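PDB 6N1F: oxidoreductase, 2OG-Fe(II) oxygenase family from Burkholderia pseudomallei, which probably acts as an iron-dependent oxidoreductase of the 2-oxoglutarate/iron(II) oxygenase family and carries one bound iron ion. Local coordinates for residues F137-Q142 with F225-N230; P52-F57 with P195-V200; N144-D149 with R212-N217. One frame throughout, in Å; residues are numbered along the deposited sequence.

Contacts 1 and 3 lie towards opposite ends of one antiparallel strand pair, 137-147 with 218-227, their centres 26 Å apart and on opposite sides of the chain's centre. Contact 2 joins two loops beside the edge of the same sheet that is formed by strand 48-51, its centre 21 Å from that of contact 1 and 19 Å from that of contact 3. Iron, held by His155, Asp157 and His209, is approached most nearly by contact 1, where the side chain of Phe225 is about 5 Å from the metal. The side chain of Met146 in contact 3 is about 10 Å from it, and that of Val200 in contact 2 about 14 Å.

Contact 1: F137-Q142 with F225-N230; sequences FIRRCQ and FYSRHN
Phe137 and Ser227 face each other as an antiparallel hydrogen-bonded pair, Phe137 N giving to Ser227 O at 2.8 Å and Ser227 N to Phe137 O at 3.0 Å. Ile138 and Tyr226 follow as a non-hydrogen-bonded pair, and Arg139 N then binds Phe225 O (2.9 Å). These bonds join strands 137-147 and 218-227, neighbours in the large sheet of the double-stranded beta-helix (jelly-roll) core of 2OG-Fe(II) oxygenases.

Side chains pack on both faces of the strand pair. Asn230, past the end of its strand, lays its amide flat on the Phe137 ring, the planes 7° apart, and its CB makes a CH-pi contact 3.6 Å from the ring centroid. The carbonyl Arg228 O meets the same ring at its edge, 3.2 Å from Phe137 CE2. The extended chain of Arg140, with CG anti to the backbone N (chi1 171°), runs alongside Phe225, its CB 3.7 Å from Phe225 CD2. On the other face, Ile138 CG1 rests 3.5 Å from Tyr226 CE1.

Polar side chains make a second set of bonds. Arg139 NH1 donates to His229 O at 2.8 Å, with the oxygen at the edge of the guanidinium but the donor 52° out of the carbonyl plane. Ser227 OG accepts from His229 N in an ST turn and bonds to Asp163 O. Arg140 NE and NH2 both grip Gln142 OE1, helping to hold the Arg140 guanidinium in place.

The charge of Arg139 is probably balanced by Asp96, which pairs with NE, while NH1 bonds to the carbonyls of His229 and Gly231, tying the chain after strand 218-227 to the sheet; Phe225 touches the iron ligand Asp157.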
loop_
_atom_site.group_PDB
_atom_site.type_symbol
_atom_site.label_atom_id
_atom_site.label_comp_id
_atom_site.label_asym_id
_atom_site.label_seq_id
_atom_site.Cartn_x
_atom_site.Cartn_y
_atom_site.Cartn_z
ATOM N N PHE A 137 -12.299 5.522 -4.298
ATOM C CA PHE A 137 -11.798 5.062 -5.583
ATOM C C PHE A 137 -10.338 4.675 -5.444
ATOM O O PHE A 137 -9.574 5.355 -4.754
ATOM C CB PHE A 137 -11.925 6.153 -6.651
ATOM C CG PHE A 137 -13.302 6.735 -6.756
ATOM C CD1 PHE A 137 -14.219 6.202 -7.639
ATOM C CD2 PHE A 137 -13.678 7.808 -5.968
ATOM C CE1 PHE A 137 -15.495 6.730 -7.744
ATOM C CE2 PHE A 137 -14.950 8.340 -6.063
ATOM C CZ PHE A 137 -15.861 7.798 -6.955
ATOM N N ILE A 138 -9.948 3.595 -6.113
ATOM C CA ILE A 138 -8.537 3.235 -6.220
ATOM C C ILE A 138 -7.954 4.043 -7.380
ATOM O O ILE A 138 -8.289 3.804 -8.540
ATOM C CB ILE A 138 -8.353 1.726 -6.433
ATOM C CG1 ILE A 138 -8.870 0.937 -5.224
ATOM C CG2 ILE A 138 -6.895 1.388 -6.684
ATOM C CD1 ILE A 138 -8.915 -0.580 -5.435
ATOM N N ARG A 139 -7.079 5.005 -7.069
ATOM C CA ARG A 139 -6.551 5.898 -8.093
ATOM C C ARG A 139 -5.216 5.447 -8.664
ATOM O O ARG A 139 -4.881 5.815 -9.792
ATOM C CB ARG A 139 -6.382 7.312 -7.530
ATOM C CG ARG A 139 -7.668 8.117 -7.414
ATOM C CD ARG A 139 -7.361 9.569 -7.076
ATOM N NE ARG A 139 -6.768 10.301 -8.190
ATOM C CZ ARG A 139 -7.467 11.046 -9.046
ATOM N NH1 ARG A 139 -8.785 11.151 -8.917
ATOM N NH2 ARG A 139 -6.851 11.688 -10.029
ATOM N N ARG A 140 -4.428 4.696 -7.905
ATOM C CA ARG A 140 -3.095 4.315 -8.332
ATOM C C ARG A 140 -2.799 2.964 -7.717
ATOM O O ARG A 140 -3.250 2.677 -6.611
ATOM C CB ARG A 140 -2.050 5.369 -7.912
ATOM C CG ARG A 140 -0.614 4.950 -8.120
ATOM C CD ARG A 140 0.349 6.103 -7.917
ATOM N NE ARG A 140 1.734 5.665 -8.049
ATOM C CZ ARG A 140 2.762 6.484 -8.256
ATOM N NH1 ARG A 140 2.556 7.789 -8.363
ATOM N NH2 ARG A 140 3.995 5.997 -8.365
ATOM N N CYS A 141 -2.054 2.132 -8.442
ATOM C CA CYS A 141 -1.810 0.761 -8.016
ATOM C C CYS A 141 -0.617 0.203 -8.777
ATOM O O CYS A 141 -0.570 0.298 -10.006
ATOM C CB CYS A 141 -3.053 -0.098 -8.255
ATOM S SG CYS A 141 -2.852 -1.834 -7.806
ATOM N N GLN A 142 0.343 -0.374 -8.055
ATOM C CA GLN A 142 1.539 -0.916 -8.688
ATOM C C GLN A 142 2.204 -1.928 -7.759
ATOM O O GLN A 142 1.976 -1.938 -6.545
ATOM C CB GLN A 142 2.526 0.200 -9.065
ATOM C CG GLN A 142 3.171 0.867 -7.841
ATOM C CD GLN A 142 3.865 2.155 -8.169
ATOM O OE1 GLN A 142 3.264 3.064 -8.743
ATOM N NE2 GLN A 142 5.150 2.251 -7.807
ATOM N N PHE A 225 -3.670 3.330 -3.731
ATOM C CA PHE A 225 -4.023 4.596 -3.109
ATOM C C PHE A 225 -5.509 4.875 -3.287
ATOM O O PHE A 225 -6.061 4.691 -4.375
ATOM C CB PHE A 225 -3.177 5.727 -3.707
ATOM C CG PHE A 225 -1.691 5.521 -3.522
ATOM C CD1 PHE A 225 -1.035 6.064 -2.433
ATOM C CD2 PHE A 225 -0.967 4.758 -4.422
ATOM C CE1 PHE A 225 0.318 5.869 -2.253
ATOM C CE2 PHE A 225 0.382 4.556 -4.250
ATOM C CZ PHE A 225 1.028 5.115 -3.166
ATOM N N TYR A 226 -6.143 5.317 -2.208
ATOM C CA TYR A 226 -7.576 5.562 -2.149
ATOM C C TYR A 226 -7.846 7.059 -2.036
ATOM O O TYR A 226 -7.199 7.760 -1.249
ATOM C CB TYR A 226 -8.206 4.853 -0.941
ATOM C CG TYR A 226 -8.652 3.422 -1.122
ATOM C CD1 TYR A 226 -9.741 3.108 -1.922
ATOM C CD2 TYR A 226 -8.020 2.384 -0.448
ATOM C CE1 TYR A 226 -10.184 1.803 -2.065
ATOM C CE2 TYR A 226 -8.457 1.064 -0.593
ATOM C CZ TYR A 226 -9.536 0.786 -1.403
ATOM O OH TYR A 226 -9.981 -0.504 -1.565
ATOM N N SER A 227 -8.807 7.536 -2.818
ATOM C CA SER A 227 -9.285 8.909 -2.759
ATOM C C SER A 227 -10.797 8.900 -2.940
ATOM O O SER A 227 -11.344 8.012 -3.595
ATOM C CB SER A 227 -8.629 9.777 -3.843
ATOM O OG SER A 227 -9.146 11.104 -3.854
ATOM N N ARG A 228 -11.473 9.886 -2.345
ATOM C CA ARG A 228 -12.877 10.121 -2.669
ATOM C C ARG A 228 -13.043 10.913 -3.957
ATOM O O ARG A 228 -14.152 10.988 -4.487
ATOM C CB ARG A 228 -13.582 10.861 -1.532
ATOM C CG ARG A 228 -13.620 10.124 -0.214
ATOM C CD ARG A 228 -14.164 11.030 0.875
ATOM N NE ARG A 228 -13.364 12.247 1.004
ATOM C CZ ARG A 228 -13.763 13.463 0.636
ATOM N NH1 ARG A 228 -14.975 13.662 0.127
ATOM N NH2 ARG A 228 -12.945 14.493 0.794
ATOM N N HIS A 229 -11.974 11.502 -4.470
ATOM C CA HIS A 229 -12.027 12.245 -5.719
ATOM C C HIS A 229 -11.676 11.316 -6.866
ATOM O O HIS A 229 -10.635 10.654 -6.837
ATOM C CB HIS A 229 -11.056 13.430 -5.688
ATOM C CG HIS A 229 -11.099 14.285 -6.916
ATOM N ND1 HIS A 229 -12.262 14.861 -7.384
ATOM C CD2 HIS A 229 -10.117 14.679 -7.761
ATOM C CE1 HIS A 229 -11.995 15.569 -8.468
ATOM N NE2 HIS A 229 -10.701 15.472 -8.720
ATOM N N ASN A 230 -12.543 11.262 -7.872
ATOM C CA ASN A 230 -12.246 10.508 -9.077
ATOM C C ASN A 230 -11.996 11.407 -10.280
ATOM O O ASN A 230 -11.780 10.896 -11.382
ATOM C CB ASN A 230 -13.374 9.516 -9.379
ATOM C CG ASN A 230 -12.872 8.249 -10.060
ATOM O OD1 ASN A 230 -11.716 7.844 -9.885
ATOM N ND2 ASN A 230 -13.743 7.612 -10.831
#

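Contact 2: P52-F57 with P195-V200; sequences PAYVAF and PAYGTV
Ala53 CB presses against the backbone of Gly198, coming 3.5 Å from Gly198 O, and this is the tight part of the contact. Gly198 is the third residue of a type II turn from Ala196 to Thr199, where its positive phi of 84° suits glycine because a CB would jam against the preceding carbonyl; having no side chain, it also lets Ala53 and the Tyr54 ring close in. A cis peptide between Ala53 and Tyr54 bends the first segment here, with Ala53 CB over the centre of the Tyr54 ring. The turn is braced from within by Ala196 O, which accepts from both Thr199 N and Thr199 OG1, the hydroxyl at 2.8 Å on a lone pair.

Deeper in, Val200 CG2 meets the edge of the Phe57 ring, 4.1 Å from Phe57 CD2, and lies beside Ala56 CB; Ile170 and Leu62 also touch Phe57. No direct hydrogen bond crosses between the segments. Instead, one water donates to Phe57 O at 2.7 Å and to Gly198 O at 2.9 Å.

The outer side is looser. Tyr54 and Tyr197, both partly exposed, meet by their edges without stacking, Tyr54 OH lying 3.6 Å from Tyr197 CD2.

The backbone of Val200 hydrogen-bonds to that of Leu51, where strand 200-204 pairs with strand 48-51. The contact therefore belongs to a type II turn that leads into a sheet strand near the edge of the jelly-roll, packed on the loop before helix 59-70.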
loop_
_atom_site.group_PDB
_atom_site.type_symbol
_atom_site.label_atom_id
_atom_site.label_comp_id
_atom_site.label_asym_id
_atom_site.label_seq_id
_atom_site.Cartn_x
_atom_site.Cartn_y
_atom_site.Cartn_z
ATOM N N PRO A 52 -2.924 -8.954 9.999
ATOM C CA PRO A 52 -2.220 -10.230 9.839
ATOM C C PRO A 52 -2.736 -10.986 8.628
ATOM O O PRO A 52 -3.867 -10.798 8.168
ATOM C CB PRO A 52 -2.543 -10.980 11.136
ATOM C CG PRO A 52 -3.884 -10.436 11.566
ATOM C CD PRO A 52 -3.950 -9.003 11.058
ATOM N N ALA A 53 -1.878 -11.850 8.102
ATOM C CA ALA A 53 -2.319 -12.796 7.080
ATOM C C ALA A 53 -3.259 -13.818 7.719
ATOM O O ALA A 53 -2.937 -14.377 8.770
ATOM C CB ALA A 53 -1.103 -13.488 6.462
ATOM N N TYR A 54 -4.425 -14.079 7.116
ATOM C CA TYR A 54 -4.870 -13.564 5.846
ATOM C C TYR A 54 -6.250 -12.932 5.988
ATOM O O TYR A 54 -7.205 -13.381 5.354
ATOM C CB TYR A 54 -4.933 -14.711 4.833
ATOM C CG TYR A 54 -3.590 -15.364 4.597
ATOM C CD1 TYR A 54 -2.761 -14.911 3.587
ATOM C CD2 TYR A 54 -3.155 -16.436 5.380
ATOM C CE1 TYR A 54 -1.537 -15.485 3.351
ATOM C CE2 TYR A 54 -1.917 -17.024 5.154
ATOM C CZ TYR A 54 -1.120 -16.546 4.131
ATOM O OH TYR A 54 0.104 -17.111 3.886
ATOM N N VAL A 55 -6.348 -11.905 6.824
ATOM C CA VAL A 55 -7.632 -11.271 7.117
ATOM C C VAL A 55 -8.196 -10.574 5.882
ATOM O O VAL A 55 -9.314 -10.862 5.449
ATOM C CB VAL A 55 -7.479 -10.294 8.294
ATOM C CG1 VAL A 55 -8.682 -9.381 8.403
ATOM C CG2 VAL A 55 -7.228 -11.071 9.599
ATOM N N ALA A 56 -7.435 -9.644 5.291
ATOM C CA ALA A 56 -8.014 -8.829 4.223
ATOM C C ALA A 56 -8.090 -9.578 2.894
ATOM O O ALA A 56 -9.059 -9.414 2.139
ATOM C CB ALA A 56 -7.211 -7.541 4.045
ATOM N N PHE A 57 -7.060 -10.361 2.571
ATOM C CA PHE A 57 -7.001 -11.134 1.339
ATOM C C PHE A 57 -6.623 -12.561 1.688
ATOM O O PHE A 57 -5.639 -12.783 2.398
ATOM C CB PHE A 57 -5.983 -10.543 0.382
ATOM C CG PHE A 57 -6.321 -9.169 -0.061
ATOM C CD1 PHE A 57 -7.062 -8.971 -1.216
ATOM C CD2 PHE A 57 -5.916 -8.069 0.670
ATOM C CE1 PHE A 57 -7.386 -7.694 -1.639
ATOM C CE2 PHE A 57 -6.240 -6.788 0.253
ATOM C CZ PHE A 57 -6.978 -6.601 -0.903
ATOM N N PRO A 195 6.873 -6.139 7.893
ATOM C CA PRO A 195 5.753 -6.892 7.327
ATOM C C PRO A 195 6.201 -8.265 6.888
ATOM O O PRO A 195 7.353 -8.450 6.492
ATOM C CB PRO A 195 5.326 -6.026 6.137
ATOM C CG PRO A 195 6.637 -5.471 5.649
ATOM C CD PRO A 195 7.561 -5.345 6.864
ATOM N N ALA A 196 5.306 -9.237 6.971
ATOM C CA ALA A 196 5.567 -10.575 6.479
ATOM C C ALA A 196 4.642 -10.853 5.305
ATOM O O ALA A 196 3.738 -10.072 4.990
ATOM C CB ALA A 196 5.385 -11.614 7.593
ATOM N N TYR A 197 4.890 -11.974 4.642
ATOM C CA TYR A 197 4.041 -12.375 3.531
ATOM C C TYR A 197 2.584 -12.376 3.954
ATOM O O TYR A 197 2.235 -12.892 5.017
ATOM C CB TYR A 197 4.423 -13.771 3.026
ATOM C CG TYR A 197 3.535 -14.195 1.874
ATOM C CD1 TYR A 197 3.754 -13.701 0.602
ATOM C CD2 TYR A 197 2.461 -15.053 2.069
ATOM C CE1 TYR A 197 2.954 -14.069 -0.452
ATOM C CE2 TYR A 197 1.649 -15.434 1.014
ATOM C CZ TYR A 197 1.902 -14.932 -0.244
ATOM O OH TYR A 197 1.107 -15.288 -1.298
ATOM N N GLY A 198 1.728 -11.802 3.121
ATOM C CA GLY A 198 0.319 -11.840 3.413
ATOM C C GLY A 198 -0.183 -10.761 4.343
ATOM O O GLY A 198 -1.403 -10.591 4.449
ATOM N N THR A 199 0.698 -10.031 5.034
ATOM C CA THR A 199 0.217 -8.906 5.818
ATOM C C THR A 199 -0.124 -7.734 4.906
ATOM O O THR A 199 0.322 -7.642 3.761
ATOM C CB THR A 199 1.240 -8.438 6.866
ATOM O OG1 THR A 199 2.391 -7.882 6.214
ATOM C CG2 THR A 199 1.657 -9.574 7.799
ATOM N N VAL A 200 -0.922 -6.821 5.451
ATOM C CA VAL A 200 -1.450 -5.669 4.739
ATOM C C VAL A 200 -1.331 -4.468 5.665
ATOM O O VAL A 200 -1.802 -4.506 6.807
ATOM C CB VAL A 200 -2.923 -5.888 4.324
ATOM C CG1 VAL A 200 -3.489 -4.644 3.680
ATOM C CG2 VAL A 200 -3.044 -7.093 3.393
HETATM O O HOH W 1 -4.127 -10.973 3.645
#

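Contact 3: N144-D149 with R212-N217; sequences NRMLKD and RTVRAN
Lys148 lies along the backbone of residues 214-217, and each of its atoms finds something in turn. Lys148 CB sits 4.0 Å from Asn217 O. CG, anti to the backbone N (chi1 of Lys148 -171°), lies near both Val214 O and Arg215 O, and CD stays beside Arg215 O. Lys148 CE comes nearest to that carbonyl, 3.6 Å from Arg215 O. A bend at the last torsion of Lys148 (chi4 -44°) then turns NZ back to its own neighbour. There Lys148 NZ forms a salt bridge with Asp149 OD2 at 3.1 Å, on the syn side of the carboxylate; the second bond, to OD1, is weak.

The backbones are joined by a hydrogen bond from Asp149 N to Val214 O (2.7 Å). Residues 146-149, at the far part of strand 137-147 and just after it, meet the loop that leads from strand 208-211 into strand 218-227, the antiparallel neighbour of 137-147 in the jelly-roll sheet. A few residues after Asp149 come the iron ligands His155 and Asp157 of the HxD...H facial triad, completed by His209.

Val214 points toward the other segment and packs against Leu147 and Met146. Val214 CB is 3.5 Å from Leu147 O, a carbonyl that also accepts from Ser150 OG. CG1 lies near Leu147 O and Lys148 CA, while Val214 CG2 is 4.0 Å from the terminal CE of Met146, present as selenomethionine, whose chain folds at its last torsion.

Thr213 CG2 touches Asp149 CA at 3.7 Å. At the outer end, a water accepts from Lys148 N and donates to Asn217 O, the latter at 2.7 Å.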
loop_
_atom_site.group_PDB
_atom_site.type_symbol
_atom_site.label_atom_id
_atom_site.label_comp_id
_atom_site.label_asym_id
_atom_site.label_seq_id
_atom_site.Cartn_x
_atom_site.Cartn_y
_atom_site.Cartn_z
ATOM N N ASN A 144 5.822 -3.029 -6.380
ATOM C CA ASN A 144 7.193 -2.566 -6.185
ATOM C C ASN A 144 8.057 -3.747 -5.793
ATOM O O ASN A 144 7.812 -4.380 -4.761
ATOM C CB ASN A 144 7.281 -1.498 -5.102
ATOM C CG ASN A 144 6.672 -0.204 -5.528
ATOM O OD1 ASN A 144 6.505 0.053 -6.720
ATOM N ND2 ASN A 144 6.343 0.636 -4.561
ATOM N N ARG A 145 9.081 -4.026 -6.590
ATOM C CA ARG A 145 10.011 -5.112 -6.315
ATOM C C ARG A 145 11.352 -4.506 -5.904
ATOM O O ARG A 145 12.093 -3.977 -6.743
ATOM C CB ARG A 145 10.136 -6.019 -7.532
ATOM C CG ARG A 145 11.095 -7.173 -7.346
ATOM C CD ARG A 145 11.002 -8.111 -8.530
ATOM N NE ARG A 145 12.239 -8.851 -8.723
ATOM C CZ ARG A 145 13.183 -8.507 -9.588
ATOM N NH1 ARG A 145 13.033 -7.427 -10.351
ATOM N NH2 ARG A 145 14.281 -9.242 -9.692
HETATM N N MSE A 146 11.656 -4.584 -4.613
HETATM C CA MSE A 146 12.807 -3.889 -4.056
HETATM C C MSE A 146 13.932 -4.869 -3.794
HETATM O O MSE A 146 13.752 -5.854 -3.066
HETATM C CB MSE A 146 12.425 -3.154 -2.759
HETATM C CG MSE A 146 11.322 -2.111 -2.918
HETATM SE SE MSE A 146 10.922 -1.267 -1.201
HETATM C CE MSE A 146 12.636 -0.425 -0.819
ATOM N N LEU A 147 15.082 -4.604 -4.400
ATOM C CA LEU A 147 16.214 -5.502 -4.304
ATOM C C LEU A 147 17.078 -5.135 -3.100
ATOM O O LEU A 147 16.874 -4.105 -2.451
ATOM C CB LEU A 147 17.025 -5.448 -5.595
ATOM C CG LEU A 147 16.192 -5.673 -6.849
ATOM C CD1 LEU A 147 17.070 -5.558 -8.076
ATOM C CD2 LEU A 147 15.522 -7.020 -6.796
ATOM N N LYS A 148 18.058 -5.998 -2.805
ATOM C CA LYS A 148 18.942 -5.773 -1.669
ATOM C C LYS A 148 19.602 -4.409 -1.770
ATOM O O LYS A 148 20.092 -4.028 -2.836
ATOM C CB LYS A 148 20.012 -6.857 -1.606
ATOM C CG LYS A 148 20.852 -6.830 -0.351
ATOM C CD LYS A 148 21.789 -8.033 -0.310
ATOM C CE LYS A 148 22.847 -7.881 0.777
ATOM N NZ LYS A 148 23.420 -6.512 0.788
ATOM N N ASP A 149 19.587 -3.671 -0.659
ATOM C CA ASP A 149 20.200 -2.355 -0.464
ATOM C C ASP A 149 19.355 -1.239 -1.065
ATOM O O ASP A 149 19.759 -0.077 -1.001
ATOM C CB ASP A 149 21.626 -2.271 -1.030
ATOM C CG ASP A 149 22.558 -3.258 -0.378
ATOM O OD1 ASP A 149 22.637 -3.265 0.871
ATOM O OD2 ASP A 149 23.194 -4.041 -1.110
ATOM N N ARG A 212 12.830 1.278 4.988
ATOM C CA ARG A 212 14.249 1.228 5.295
ATOM C C ARG A 212 14.940 0.151 4.466
ATOM O O ARG A 212 14.303 -0.691 3.819
ATOM C CB ARG A 212 14.484 1.001 6.791
ATOM C CG ARG A 212 13.953 2.147 7.622
ATOM C CD ARG A 212 14.305 2.030 9.083
ATOM N NE ARG A 212 14.035 3.288 9.774
ATOM C CZ ARG A 212 13.959 3.422 11.095
ATOM N NH1 ARG A 212 14.108 2.364 11.888
ATOM N NH2 ARG A 212 13.715 4.612 11.622
ATOM N N THR A 213 16.271 0.206 4.491
ATOM C CA THR A 213 17.107 -0.571 3.591
ATOM C C THR A 213 16.711 -2.037 3.588
ATOM O O THR A 213 16.520 -2.642 4.646
ATOM C CB THR A 213 18.576 -0.430 4.012
ATOM O OG1 THR A 213 18.868 0.952 4.186
ATOM C CG2 THR A 213 19.493 -0.995 2.949
ATOM N N VAL A 214 16.592 -2.599 2.387
ATOM C CA VAL A 214 16.363 -4.029 2.230
ATOM C C VAL A 214 17.691 -4.734 2.441
ATOM O O VAL A 214 18.678 -4.426 1.771
ATOM C CB VAL A 214 15.775 -4.356 0.853
ATOM C CG1 VAL A 214 15.641 -5.851 0.698
ATOM C CG2 VAL A 214 14.405 -3.692 0.693
ATOM N N ARG A 215 17.718 -5.684 3.372
ATOM C CA ARG A 215 18.974 -6.268 3.806
ATOM C C ARG A 215 19.213 -7.664 3.252
ATOM O O ARG A 215 20.343 -8.156 3.341
ATOM C CB ARG A 215 19.051 -6.288 5.342
ATOM C CG ARG A 215 19.284 -4.897 5.946
ATOM C CD ARG A 215 19.746 -4.927 7.393
ATOM N NE ARG A 215 18.684 -4.539 8.313
ATOM C CZ ARG A 215 18.082 -5.368 9.163
ATOM N NH1 ARG A 215 18.452 -6.645 9.227
ATOM N NH2 ARG A 215 17.111 -4.921 9.957
ATOM N N ALA A 216 18.204 -8.303 2.666
ATOM C CA ALA A 216 18.450 -9.592 2.037
ATOM C C ALA A 216 17.376 -9.864 0.994
ATOM O O ALA A 216 16.279 -9.303 1.044
ATOM C CB ALA A 216 18.512 -10.725 3.070
ATOM N N ASN A 217 17.725 -10.755 0.061
ATOM C CA ASN A 217 16.948 -11.133 -1.116
ATOM C C ASN A 217 16.209 -9.957 -1.744
ATOM O O ASN A 217 16.832 -9.091 -2.369
ATOM C CB ASN A 217 15.965 -12.255 -0.772
ATOM C CG ASN A 217 15.487 -13.008 -2.011
ATOM O OD1 ASN A 217 16.135 -12.983 -3.060
ATOM N ND2 ASN A 217 14.346 -13.679 -1.893
HETATM O O HOH W 2 18.702 -8.464 -4.149
#